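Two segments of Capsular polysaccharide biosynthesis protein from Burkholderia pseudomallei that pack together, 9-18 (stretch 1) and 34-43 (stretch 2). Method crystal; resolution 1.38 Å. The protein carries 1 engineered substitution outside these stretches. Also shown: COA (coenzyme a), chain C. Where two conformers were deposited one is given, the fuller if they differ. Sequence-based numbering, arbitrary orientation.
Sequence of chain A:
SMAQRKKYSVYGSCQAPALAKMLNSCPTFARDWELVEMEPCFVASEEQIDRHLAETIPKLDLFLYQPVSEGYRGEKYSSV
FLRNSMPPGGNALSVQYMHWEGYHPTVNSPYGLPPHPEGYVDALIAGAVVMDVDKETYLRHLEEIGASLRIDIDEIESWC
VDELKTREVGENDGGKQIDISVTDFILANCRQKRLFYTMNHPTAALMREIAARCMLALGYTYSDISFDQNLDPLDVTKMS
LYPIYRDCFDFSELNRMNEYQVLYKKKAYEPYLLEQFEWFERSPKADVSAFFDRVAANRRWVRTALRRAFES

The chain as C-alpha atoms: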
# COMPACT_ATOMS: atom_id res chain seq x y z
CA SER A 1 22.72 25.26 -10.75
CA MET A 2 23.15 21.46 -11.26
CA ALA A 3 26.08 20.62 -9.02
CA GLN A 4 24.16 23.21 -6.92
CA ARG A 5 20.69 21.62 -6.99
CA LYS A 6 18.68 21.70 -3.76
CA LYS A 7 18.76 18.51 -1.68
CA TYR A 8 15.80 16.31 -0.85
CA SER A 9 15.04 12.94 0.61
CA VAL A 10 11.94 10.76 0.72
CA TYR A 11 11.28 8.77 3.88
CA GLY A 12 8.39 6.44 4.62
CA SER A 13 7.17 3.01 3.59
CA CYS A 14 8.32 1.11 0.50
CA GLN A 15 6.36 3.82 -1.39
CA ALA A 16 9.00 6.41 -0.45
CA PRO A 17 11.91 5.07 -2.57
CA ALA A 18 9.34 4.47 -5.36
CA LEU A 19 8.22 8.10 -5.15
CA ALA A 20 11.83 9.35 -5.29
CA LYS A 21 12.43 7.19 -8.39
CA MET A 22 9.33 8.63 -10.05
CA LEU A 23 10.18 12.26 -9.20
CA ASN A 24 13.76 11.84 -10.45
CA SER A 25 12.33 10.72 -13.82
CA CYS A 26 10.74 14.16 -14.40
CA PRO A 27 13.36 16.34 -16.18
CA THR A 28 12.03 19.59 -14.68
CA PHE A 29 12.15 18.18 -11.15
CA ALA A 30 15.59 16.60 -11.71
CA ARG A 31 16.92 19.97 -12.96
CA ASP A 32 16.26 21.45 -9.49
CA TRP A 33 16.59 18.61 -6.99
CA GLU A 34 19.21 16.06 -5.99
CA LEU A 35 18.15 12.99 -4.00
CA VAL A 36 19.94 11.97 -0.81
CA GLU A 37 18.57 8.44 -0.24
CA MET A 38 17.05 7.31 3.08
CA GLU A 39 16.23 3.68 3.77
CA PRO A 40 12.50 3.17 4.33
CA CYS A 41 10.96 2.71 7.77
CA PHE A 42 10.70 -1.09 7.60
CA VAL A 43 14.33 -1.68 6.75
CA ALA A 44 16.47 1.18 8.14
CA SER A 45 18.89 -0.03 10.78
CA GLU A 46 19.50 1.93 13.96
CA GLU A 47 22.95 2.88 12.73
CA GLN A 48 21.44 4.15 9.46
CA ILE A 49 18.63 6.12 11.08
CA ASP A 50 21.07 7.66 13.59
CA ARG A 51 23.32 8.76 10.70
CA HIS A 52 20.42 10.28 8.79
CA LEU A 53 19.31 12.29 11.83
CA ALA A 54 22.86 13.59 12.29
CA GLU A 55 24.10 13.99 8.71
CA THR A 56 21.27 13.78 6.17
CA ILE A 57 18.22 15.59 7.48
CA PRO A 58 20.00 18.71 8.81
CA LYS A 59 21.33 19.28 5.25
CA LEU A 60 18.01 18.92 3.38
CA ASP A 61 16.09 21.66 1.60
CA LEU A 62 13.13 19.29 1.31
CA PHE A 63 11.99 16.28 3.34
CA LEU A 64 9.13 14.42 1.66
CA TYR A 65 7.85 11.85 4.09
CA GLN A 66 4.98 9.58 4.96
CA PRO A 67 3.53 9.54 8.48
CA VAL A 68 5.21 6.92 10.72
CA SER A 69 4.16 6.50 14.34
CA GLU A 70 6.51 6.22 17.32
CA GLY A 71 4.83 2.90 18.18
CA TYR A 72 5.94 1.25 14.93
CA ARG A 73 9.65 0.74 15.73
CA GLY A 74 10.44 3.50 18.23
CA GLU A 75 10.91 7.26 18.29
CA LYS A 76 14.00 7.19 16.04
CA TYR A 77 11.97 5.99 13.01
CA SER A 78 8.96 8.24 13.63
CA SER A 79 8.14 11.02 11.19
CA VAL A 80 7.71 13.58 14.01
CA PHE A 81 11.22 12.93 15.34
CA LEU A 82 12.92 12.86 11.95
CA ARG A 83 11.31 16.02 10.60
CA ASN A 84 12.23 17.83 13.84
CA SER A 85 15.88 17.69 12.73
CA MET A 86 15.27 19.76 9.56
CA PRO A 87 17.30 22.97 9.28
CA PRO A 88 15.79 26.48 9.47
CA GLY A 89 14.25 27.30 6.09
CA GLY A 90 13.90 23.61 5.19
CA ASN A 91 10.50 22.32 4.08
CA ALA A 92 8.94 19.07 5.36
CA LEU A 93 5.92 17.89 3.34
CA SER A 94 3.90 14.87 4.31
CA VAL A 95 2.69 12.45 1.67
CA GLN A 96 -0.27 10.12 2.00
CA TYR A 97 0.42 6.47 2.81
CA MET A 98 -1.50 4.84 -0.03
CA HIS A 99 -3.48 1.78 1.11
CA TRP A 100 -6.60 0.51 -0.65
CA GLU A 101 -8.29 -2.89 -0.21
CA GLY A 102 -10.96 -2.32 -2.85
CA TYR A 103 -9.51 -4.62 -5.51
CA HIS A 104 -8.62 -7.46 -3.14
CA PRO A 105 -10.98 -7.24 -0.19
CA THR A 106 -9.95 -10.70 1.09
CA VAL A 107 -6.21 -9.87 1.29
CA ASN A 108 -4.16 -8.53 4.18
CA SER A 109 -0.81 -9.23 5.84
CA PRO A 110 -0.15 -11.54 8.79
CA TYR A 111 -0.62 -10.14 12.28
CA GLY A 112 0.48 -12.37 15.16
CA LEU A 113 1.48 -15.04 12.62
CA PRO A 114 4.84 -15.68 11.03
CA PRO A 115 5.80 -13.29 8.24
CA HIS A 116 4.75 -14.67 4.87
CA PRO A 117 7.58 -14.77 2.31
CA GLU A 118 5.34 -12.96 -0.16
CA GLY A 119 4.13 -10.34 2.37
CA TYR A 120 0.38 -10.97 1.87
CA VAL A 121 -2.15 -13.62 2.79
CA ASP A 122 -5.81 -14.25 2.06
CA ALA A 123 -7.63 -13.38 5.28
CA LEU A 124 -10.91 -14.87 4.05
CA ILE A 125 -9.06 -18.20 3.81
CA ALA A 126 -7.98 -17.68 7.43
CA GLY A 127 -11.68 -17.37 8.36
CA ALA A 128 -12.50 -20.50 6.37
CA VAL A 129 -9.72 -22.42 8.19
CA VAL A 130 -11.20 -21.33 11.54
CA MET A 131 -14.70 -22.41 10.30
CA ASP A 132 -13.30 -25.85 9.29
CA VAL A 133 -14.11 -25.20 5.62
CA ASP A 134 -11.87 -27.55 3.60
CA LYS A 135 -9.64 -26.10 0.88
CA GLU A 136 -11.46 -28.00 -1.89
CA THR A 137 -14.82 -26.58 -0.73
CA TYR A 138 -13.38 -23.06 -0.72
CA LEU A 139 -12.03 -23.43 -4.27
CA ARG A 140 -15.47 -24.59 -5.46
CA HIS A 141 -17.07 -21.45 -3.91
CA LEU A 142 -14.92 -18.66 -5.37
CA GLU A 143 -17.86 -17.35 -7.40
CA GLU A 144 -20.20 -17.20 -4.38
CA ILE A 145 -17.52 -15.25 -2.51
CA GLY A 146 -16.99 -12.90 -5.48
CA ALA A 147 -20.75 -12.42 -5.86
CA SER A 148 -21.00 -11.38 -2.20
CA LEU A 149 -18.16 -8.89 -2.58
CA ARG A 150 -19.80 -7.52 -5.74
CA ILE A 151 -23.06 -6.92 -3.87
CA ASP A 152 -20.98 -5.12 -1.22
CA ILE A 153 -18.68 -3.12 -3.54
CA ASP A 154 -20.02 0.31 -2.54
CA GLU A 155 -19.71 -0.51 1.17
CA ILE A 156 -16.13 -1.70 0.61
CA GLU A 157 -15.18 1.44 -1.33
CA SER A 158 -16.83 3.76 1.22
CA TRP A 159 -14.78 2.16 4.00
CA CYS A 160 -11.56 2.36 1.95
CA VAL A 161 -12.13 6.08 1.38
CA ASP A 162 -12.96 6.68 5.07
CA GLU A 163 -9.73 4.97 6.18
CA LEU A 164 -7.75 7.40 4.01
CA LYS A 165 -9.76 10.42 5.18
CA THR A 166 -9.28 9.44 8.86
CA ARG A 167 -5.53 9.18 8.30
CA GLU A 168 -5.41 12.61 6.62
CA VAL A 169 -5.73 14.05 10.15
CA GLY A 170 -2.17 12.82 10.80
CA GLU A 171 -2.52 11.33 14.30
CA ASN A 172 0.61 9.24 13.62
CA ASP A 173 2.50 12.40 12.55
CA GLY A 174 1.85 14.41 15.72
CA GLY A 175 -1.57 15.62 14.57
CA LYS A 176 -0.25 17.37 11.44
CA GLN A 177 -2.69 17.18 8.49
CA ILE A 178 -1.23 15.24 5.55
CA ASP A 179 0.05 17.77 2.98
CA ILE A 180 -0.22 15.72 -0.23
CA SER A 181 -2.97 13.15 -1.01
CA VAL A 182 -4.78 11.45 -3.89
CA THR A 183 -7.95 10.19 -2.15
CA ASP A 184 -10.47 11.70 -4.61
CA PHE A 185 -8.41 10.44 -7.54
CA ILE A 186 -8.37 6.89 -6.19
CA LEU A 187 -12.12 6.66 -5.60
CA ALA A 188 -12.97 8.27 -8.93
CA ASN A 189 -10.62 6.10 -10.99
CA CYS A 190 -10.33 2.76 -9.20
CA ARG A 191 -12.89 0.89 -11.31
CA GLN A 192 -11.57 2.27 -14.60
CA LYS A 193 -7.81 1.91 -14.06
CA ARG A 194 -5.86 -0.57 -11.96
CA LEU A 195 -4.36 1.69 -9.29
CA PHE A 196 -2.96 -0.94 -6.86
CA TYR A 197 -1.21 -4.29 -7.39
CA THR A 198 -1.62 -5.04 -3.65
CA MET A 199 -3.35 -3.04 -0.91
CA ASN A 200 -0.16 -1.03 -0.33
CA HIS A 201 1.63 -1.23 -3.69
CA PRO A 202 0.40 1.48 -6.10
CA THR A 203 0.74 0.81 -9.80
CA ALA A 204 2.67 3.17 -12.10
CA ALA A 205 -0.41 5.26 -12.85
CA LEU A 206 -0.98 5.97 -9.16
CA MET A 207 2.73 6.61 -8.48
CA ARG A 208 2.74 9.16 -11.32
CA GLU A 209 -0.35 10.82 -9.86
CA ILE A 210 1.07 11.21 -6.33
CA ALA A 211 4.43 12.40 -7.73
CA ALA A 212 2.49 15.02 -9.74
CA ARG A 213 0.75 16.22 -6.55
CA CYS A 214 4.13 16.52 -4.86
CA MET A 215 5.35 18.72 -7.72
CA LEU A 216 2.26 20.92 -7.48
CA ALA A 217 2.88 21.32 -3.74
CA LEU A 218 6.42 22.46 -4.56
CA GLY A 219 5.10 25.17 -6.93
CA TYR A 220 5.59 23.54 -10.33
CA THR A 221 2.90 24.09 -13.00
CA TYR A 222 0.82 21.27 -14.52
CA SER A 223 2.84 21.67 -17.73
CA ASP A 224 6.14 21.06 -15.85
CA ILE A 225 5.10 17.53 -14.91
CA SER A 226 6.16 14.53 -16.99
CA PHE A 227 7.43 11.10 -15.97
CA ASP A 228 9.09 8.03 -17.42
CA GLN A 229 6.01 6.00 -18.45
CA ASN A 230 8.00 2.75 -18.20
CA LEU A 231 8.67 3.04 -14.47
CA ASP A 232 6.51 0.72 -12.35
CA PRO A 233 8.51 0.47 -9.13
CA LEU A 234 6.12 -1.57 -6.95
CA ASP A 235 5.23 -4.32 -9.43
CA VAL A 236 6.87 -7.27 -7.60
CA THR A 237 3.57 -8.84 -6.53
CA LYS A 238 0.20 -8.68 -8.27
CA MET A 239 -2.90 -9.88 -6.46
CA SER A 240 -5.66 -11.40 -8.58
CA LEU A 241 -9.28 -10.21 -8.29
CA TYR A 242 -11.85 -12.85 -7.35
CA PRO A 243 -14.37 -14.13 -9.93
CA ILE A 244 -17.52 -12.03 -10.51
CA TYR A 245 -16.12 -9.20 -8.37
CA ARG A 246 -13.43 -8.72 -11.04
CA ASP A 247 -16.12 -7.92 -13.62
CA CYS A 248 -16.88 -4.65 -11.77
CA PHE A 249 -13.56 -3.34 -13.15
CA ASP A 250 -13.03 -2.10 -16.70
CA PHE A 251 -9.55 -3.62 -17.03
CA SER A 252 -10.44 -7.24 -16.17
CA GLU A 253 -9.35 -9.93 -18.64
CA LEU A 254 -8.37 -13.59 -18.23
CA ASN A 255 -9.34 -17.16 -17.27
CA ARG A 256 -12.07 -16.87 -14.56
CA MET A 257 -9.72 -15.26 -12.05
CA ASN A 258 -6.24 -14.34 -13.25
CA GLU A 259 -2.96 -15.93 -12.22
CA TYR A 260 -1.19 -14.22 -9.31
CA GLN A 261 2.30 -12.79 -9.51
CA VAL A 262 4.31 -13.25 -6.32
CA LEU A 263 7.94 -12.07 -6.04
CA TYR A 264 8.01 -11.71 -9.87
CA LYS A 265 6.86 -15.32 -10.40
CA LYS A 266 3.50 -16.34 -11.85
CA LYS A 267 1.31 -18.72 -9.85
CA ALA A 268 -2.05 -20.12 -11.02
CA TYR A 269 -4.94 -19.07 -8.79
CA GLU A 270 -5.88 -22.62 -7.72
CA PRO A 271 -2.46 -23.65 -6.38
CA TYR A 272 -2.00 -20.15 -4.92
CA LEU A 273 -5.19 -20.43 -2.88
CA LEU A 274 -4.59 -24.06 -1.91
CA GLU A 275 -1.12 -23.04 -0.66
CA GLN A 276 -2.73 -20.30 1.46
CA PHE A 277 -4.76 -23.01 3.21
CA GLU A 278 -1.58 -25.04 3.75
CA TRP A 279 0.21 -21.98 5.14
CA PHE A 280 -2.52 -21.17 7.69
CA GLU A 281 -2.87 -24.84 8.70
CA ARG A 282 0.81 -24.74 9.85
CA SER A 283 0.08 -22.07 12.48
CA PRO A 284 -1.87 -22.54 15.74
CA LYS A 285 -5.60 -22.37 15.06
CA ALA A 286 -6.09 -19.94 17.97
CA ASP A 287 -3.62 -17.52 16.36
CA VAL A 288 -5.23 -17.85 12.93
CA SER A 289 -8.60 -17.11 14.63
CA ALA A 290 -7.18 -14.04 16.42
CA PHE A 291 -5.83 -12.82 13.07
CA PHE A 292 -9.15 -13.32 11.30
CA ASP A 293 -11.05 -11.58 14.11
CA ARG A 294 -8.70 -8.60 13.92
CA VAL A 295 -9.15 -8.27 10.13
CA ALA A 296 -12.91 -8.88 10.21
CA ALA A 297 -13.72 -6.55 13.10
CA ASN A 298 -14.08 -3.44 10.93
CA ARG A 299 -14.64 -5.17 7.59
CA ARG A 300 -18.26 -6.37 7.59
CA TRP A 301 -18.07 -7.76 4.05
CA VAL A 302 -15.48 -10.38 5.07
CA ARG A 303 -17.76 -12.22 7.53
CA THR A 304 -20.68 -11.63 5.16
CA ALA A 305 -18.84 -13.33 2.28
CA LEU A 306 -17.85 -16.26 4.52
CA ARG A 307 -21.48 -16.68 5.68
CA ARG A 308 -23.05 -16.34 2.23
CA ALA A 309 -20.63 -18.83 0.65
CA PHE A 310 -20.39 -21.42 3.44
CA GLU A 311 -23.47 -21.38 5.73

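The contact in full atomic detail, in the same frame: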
# COMPACT_ATOMS: atom_id res chain seq x y z
N SER A 9 15.14 14.37 0.38
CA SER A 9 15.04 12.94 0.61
C SER A 9 13.58 12.58 0.71
O SER A 9 12.73 13.45 0.92
CB SER A 9 15.75 12.54 1.90
OG SER A 9 15.86 11.14 1.97
N VAL A 10 13.29 11.29 0.55
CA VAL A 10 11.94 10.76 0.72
C VAL A 10 11.99 9.62 1.73
O VAL A 10 12.67 8.60 1.50
CB VAL A 10 11.29 10.27 -0.60
CG1 VAL A 10 9.79 10.11 -0.40
CG2 VAL A 10 11.55 11.24 -1.76
N TYR A 11 11.28 9.78 2.84
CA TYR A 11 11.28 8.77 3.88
C TYR A 11 9.86 8.27 4.11
O TYR A 11 8.91 9.06 4.16
CB TYR A 11 11.80 9.33 5.19
CG TYR A 11 11.70 8.35 6.33
CD1 TYR A 11 12.57 7.26 6.42
CD2 TYR A 11 10.73 8.51 7.31
CE1 TYR A 11 12.47 6.37 7.47
CE2 TYR A 11 10.62 7.61 8.37
CZ TYR A 11 11.50 6.54 8.44
OH TYR A 11 11.41 5.66 9.52
N GLY A 12 9.71 6.97 4.31
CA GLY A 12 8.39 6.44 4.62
C GLY A 12 8.40 4.96 4.41
O GLY A 12 9.39 4.29 4.73
N SER A 13 7.29 4.43 3.90
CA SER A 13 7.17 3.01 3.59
C SER A 13 7.95 2.68 2.32
O SER A 13 8.69 3.53 1.78
CB SER A 13 5.69 2.70 3.35
OG SER A 13 5.26 3.25 2.11
N CYS A 14 7.76 1.47 1.80
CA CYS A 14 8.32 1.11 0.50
C CYS A 14 7.90 2.08 -0.63
O CYS A 14 8.54 2.15 -1.67
CB CYS A 14 7.96 -0.34 0.14
SG CYS A 14 6.32 -0.61 -0.46
N GLN A 15 6.83 2.84 -0.41
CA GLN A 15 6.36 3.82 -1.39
C GLN A 15 7.31 5.01 -1.50
O GLN A 15 7.30 5.69 -2.54
CB GLN A 15 4.96 4.31 -1.02
CG GLN A 15 3.94 3.17 -1.06
CD GLN A 15 2.62 3.50 -0.39
OE1 GLN A 15 2.33 4.66 -0.04
NE2 GLN A 15 1.79 2.47 -0.22
N ALA A 16 8.11 5.25 -0.46
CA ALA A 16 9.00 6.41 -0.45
C ALA A 16 10.13 6.30 -1.49
O ALA A 16 10.27 7.20 -2.31
CB ALA A 16 9.48 6.72 0.97
N PRO A 17 10.91 5.19 -1.51
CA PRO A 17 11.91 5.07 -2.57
C PRO A 17 11.25 5.08 -3.96
O PRO A 17 11.83 5.62 -4.91
CB PRO A 17 12.60 3.74 -2.24
CG PRO A 17 12.46 3.64 -0.74
CD PRO A 17 11.07 4.14 -0.48
N ALA A 18 10.06 4.49 -4.07
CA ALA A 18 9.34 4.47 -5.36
C ALA A 18 8.98 5.87 -5.80
O ALA A 18 9.15 6.22 -6.98
CB ALA A 18 8.09 3.60 -5.26
N GLU A 34 18.34 17.23 -6.08
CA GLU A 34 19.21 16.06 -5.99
C GLU A 34 18.80 15.21 -4.79
O GLU A 34 18.66 15.71 -3.66
CB GLU A 34 20.69 16.45 -5.89
CG GLU A 34 21.63 15.24 -5.84
CD GLU A 34 23.10 15.60 -5.67
OE1 GLU A 34 23.47 16.79 -5.73
OE2 GLU A 34 23.90 14.66 -5.48
N LEU A 35 18.58 13.92 -5.04
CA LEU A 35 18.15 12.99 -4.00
C LEU A 35 19.31 12.58 -3.10
O LEU A 35 20.39 12.20 -3.59
CB LEU A 35 17.54 11.74 -4.64
CG LEU A 35 17.07 10.63 -3.69
CD1 LEU A 35 15.94 11.11 -2.80
CD2 LEU A 35 16.66 9.40 -4.48
N VAL A 36 19.07 12.62 -1.79
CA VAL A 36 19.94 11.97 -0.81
C VAL A 36 19.08 10.84 -0.24
O VAL A 36 18.09 11.09 0.45
CB VAL A 36 20.39 12.95 0.30
CG1 VAL A 36 21.35 12.26 1.27
CG2 VAL A 36 21.04 14.18 -0.31
N GLU A 37 19.43 9.59 -0.55
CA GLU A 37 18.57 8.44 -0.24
C GLU A 37 18.47 8.13 1.25
O GLU A 37 19.48 8.13 1.95
CB GLU A 37 19.08 7.18 -0.95
CG GLU A 37 18.95 7.20 -2.46
CD GLU A 37 19.63 6.01 -3.11
OE1 GLU A 37 20.50 5.39 -2.45
OE2 GLU A 37 19.29 5.69 -4.26
N MET A 38 17.26 7.85 1.73
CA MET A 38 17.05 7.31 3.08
C MET A 38 16.37 5.96 2.95
O MET A 38 15.38 5.81 2.22
CB MET A 38 16.19 8.23 3.94
CG MET A 38 16.95 9.43 4.45
SD MET A 38 15.97 10.49 5.52
CE MET A 38 15.57 9.42 6.90
N GLU A 39 16.87 4.99 3.70
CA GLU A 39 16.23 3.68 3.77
C GLU A 39 14.83 3.83 4.33
O GLU A 39 14.61 4.62 5.24
CB GLU A 39 17.04 2.72 4.66
CG GLU A 39 18.44 2.38 4.13
CD GLU A 39 19.47 3.46 4.42
OE1 GLU A 39 19.20 4.40 5.20
OE2 GLU A 39 20.58 3.37 3.86
N PRO A 40 13.86 3.05 3.81
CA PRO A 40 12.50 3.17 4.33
C PRO A 40 12.34 2.62 5.75
O PRO A 40 13.22 1.94 6.28
CB PRO A 40 11.66 2.40 3.31
CG PRO A 40 12.61 1.51 2.59
CD PRO A 40 13.95 2.21 2.60
N CYS A 41 11.20 2.93 6.36
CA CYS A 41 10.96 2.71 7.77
C CYS A 41 11.01 1.24 8.19
O CYS A 41 11.33 0.94 9.34
CB CYS A 41 9.60 3.32 8.17
SG CYS A 41 8.16 2.58 7.37
N PHE A 42 10.71 0.33 7.26
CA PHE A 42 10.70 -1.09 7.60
C PHE A 42 12.07 -1.74 7.53
O PHE A 42 12.23 -2.86 8.03
CB PHE A 42 9.71 -1.86 6.71
CG PHE A 42 10.13 -1.97 5.27
CD1 PHE A 42 9.85 -0.94 4.37
CD2 PHE A 42 10.79 -3.10 4.80
CE1 PHE A 42 10.23 -1.04 3.03
CE2 PHE A 42 11.18 -3.20 3.48
CZ PHE A 42 10.90 -2.16 2.59
N VAL A 43 13.04 -1.05 6.93
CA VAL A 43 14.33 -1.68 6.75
C VAL A 43 15.51 -0.90 7.35
O VAL A 43 16.52 -1.52 7.66
CB VAL A 43 14.56 -2.06 5.27
CG1 VAL A 43 14.84 -0.83 4.44
CG2 VAL A 43 15.63 -3.13 5.13
N1A COA C . -6.81 1.16 5.57
C2A COA C . -6.66 0.07 6.37
N3A COA C . -5.50 -0.21 6.99
C4A COA C . -4.45 0.63 6.86
C5A COA C . -4.55 1.82 6.03
C6A COA C . -5.83 2.06 5.36
N6A COA C . -5.99 3.14 4.57
N7A COA C . -3.37 2.47 6.07
C8A COA C . -2.56 1.75 6.88
N9A COA C . -3.20 0.65 7.33
C1B COA C . -2.72 -0.37 8.27
C2B COA C . -1.24 -0.69 8.18
O2B COA C . -1.00 -1.69 7.20
C3B COA C . -0.99 -1.16 9.61
O3B COA C . -1.52 -2.50 9.70
P3B COA C . -1.21 -3.46 10.95
O7A COA C . -1.81 -4.78 10.52
O8A COA C . 0.29 -3.50 11.04
O9A COA C . -1.88 -2.83 12.15
C4B COA C . -1.87 -0.23 10.44
O4B COA C . -2.90 0.22 9.56
C5B COA C . -1.13 0.96 11.04
O5B COA C . -0.50 1.65 9.96
P1A COA C . -0.56 3.23 9.82
O1A COA C . 0.06 3.56 8.50
O2A COA C . -1.95 3.74 10.08
O3A COA C . 0.32 3.83 11.01
P2A COA C . 1.86 3.67 11.49
O4A COA C . 1.84 2.99 12.83
O5A COA C . 2.44 5.05 11.41
O6A COA C . 2.57 2.70 10.45
CBP COA C . 3.58 1.82 8.46
CCP COA C . 3.14 3.09 9.19
CDP COA C . 4.19 2.17 7.10
CEP COA C . 4.67 1.16 9.28
CAP COA C . 2.33 0.91 8.31
OAP COA C . 1.42 1.48 7.37
C9P COA C . 2.56 -0.54 7.92
O9P COA C . 2.82 -1.38 8.78
N8P COA C . 2.39 -0.89 6.64
C7P COA C . 2.52 -2.27 6.19
C6P COA C . 3.95 -2.79 6.10
C5P COA C . 4.69 -1.95 5.10
O5P COA C . 5.30 -0.95 5.45
N4P COA C . 4.63 -2.37 3.86
C3P COA C . 5.29 -1.67 2.79
C2P COA C . 4.28 -1.29 1.73
S1P COA C . 4.95 0.03 0.80
O HOH W 1 15.01 8.54 -0.10
O HOH W 2 12.53 5.90 2.42

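Two direct hydrogen bonds join these stretches, one at Ser9 and one at Gly12, and water fills the gap between them. At the first, the side chain of Ser9, in strand 9-11 and in the t rotamer, brings its hydroxyl to the other backbone: Ser9 OG donates to Val36 O at 2.7 Å. A serine suits this place because its short side chain reaches a carbonyl just beyond the end of strand 34-35. Ser9 OG also packs closely against Met38 CG, at 3.2 Å.

Farther along, the two backbones stand too far apart to pair directly; Val10 O and Met38 O are 4.0 Å apart, two acceptors that cannot satisfy each other. Water supplies the missing protons. Water 2 donates to both, 2.9 Å from Val10 O and 2.9 Å from Met38 O. Water 1 donates to Val10 O at 2.8 Å and accepts from Met38 N at 3.0 Å, with a weak bond to Ser9 OG at 3.4 Å. Val10 O thus receives two bonds, both from water.

The second direct bond is nearly straight: Cys41 N donates to Gly12 O at 2.8 Å, with an angle of 169°. Gly12 adopts backbone angles at which a CB would jam against the preceding carbonyl oxygen, so glycine fits here.

Apolar contacts add to these polar bonds. The buried Tyr11 ring meets Met38, with CD1 3.7 Å from Met38 CE, and Cys41, with CZ 3.7 Å from Cys41 CB; its hydroxyl is satisfied elsewhere in the structure. Pro40, with no amide proton to satisfy, packs its CD 3.9 Å from Pro17 CG.

Ser13 OG accepts from Gln15 N at 3.0 Å, capping the helix. Beside it, Cys14 CB lies 3.7 Å from Phe42 CE1, while Cys14 SG forms a 2.0 Å disulfide with S1P of coenzyme A.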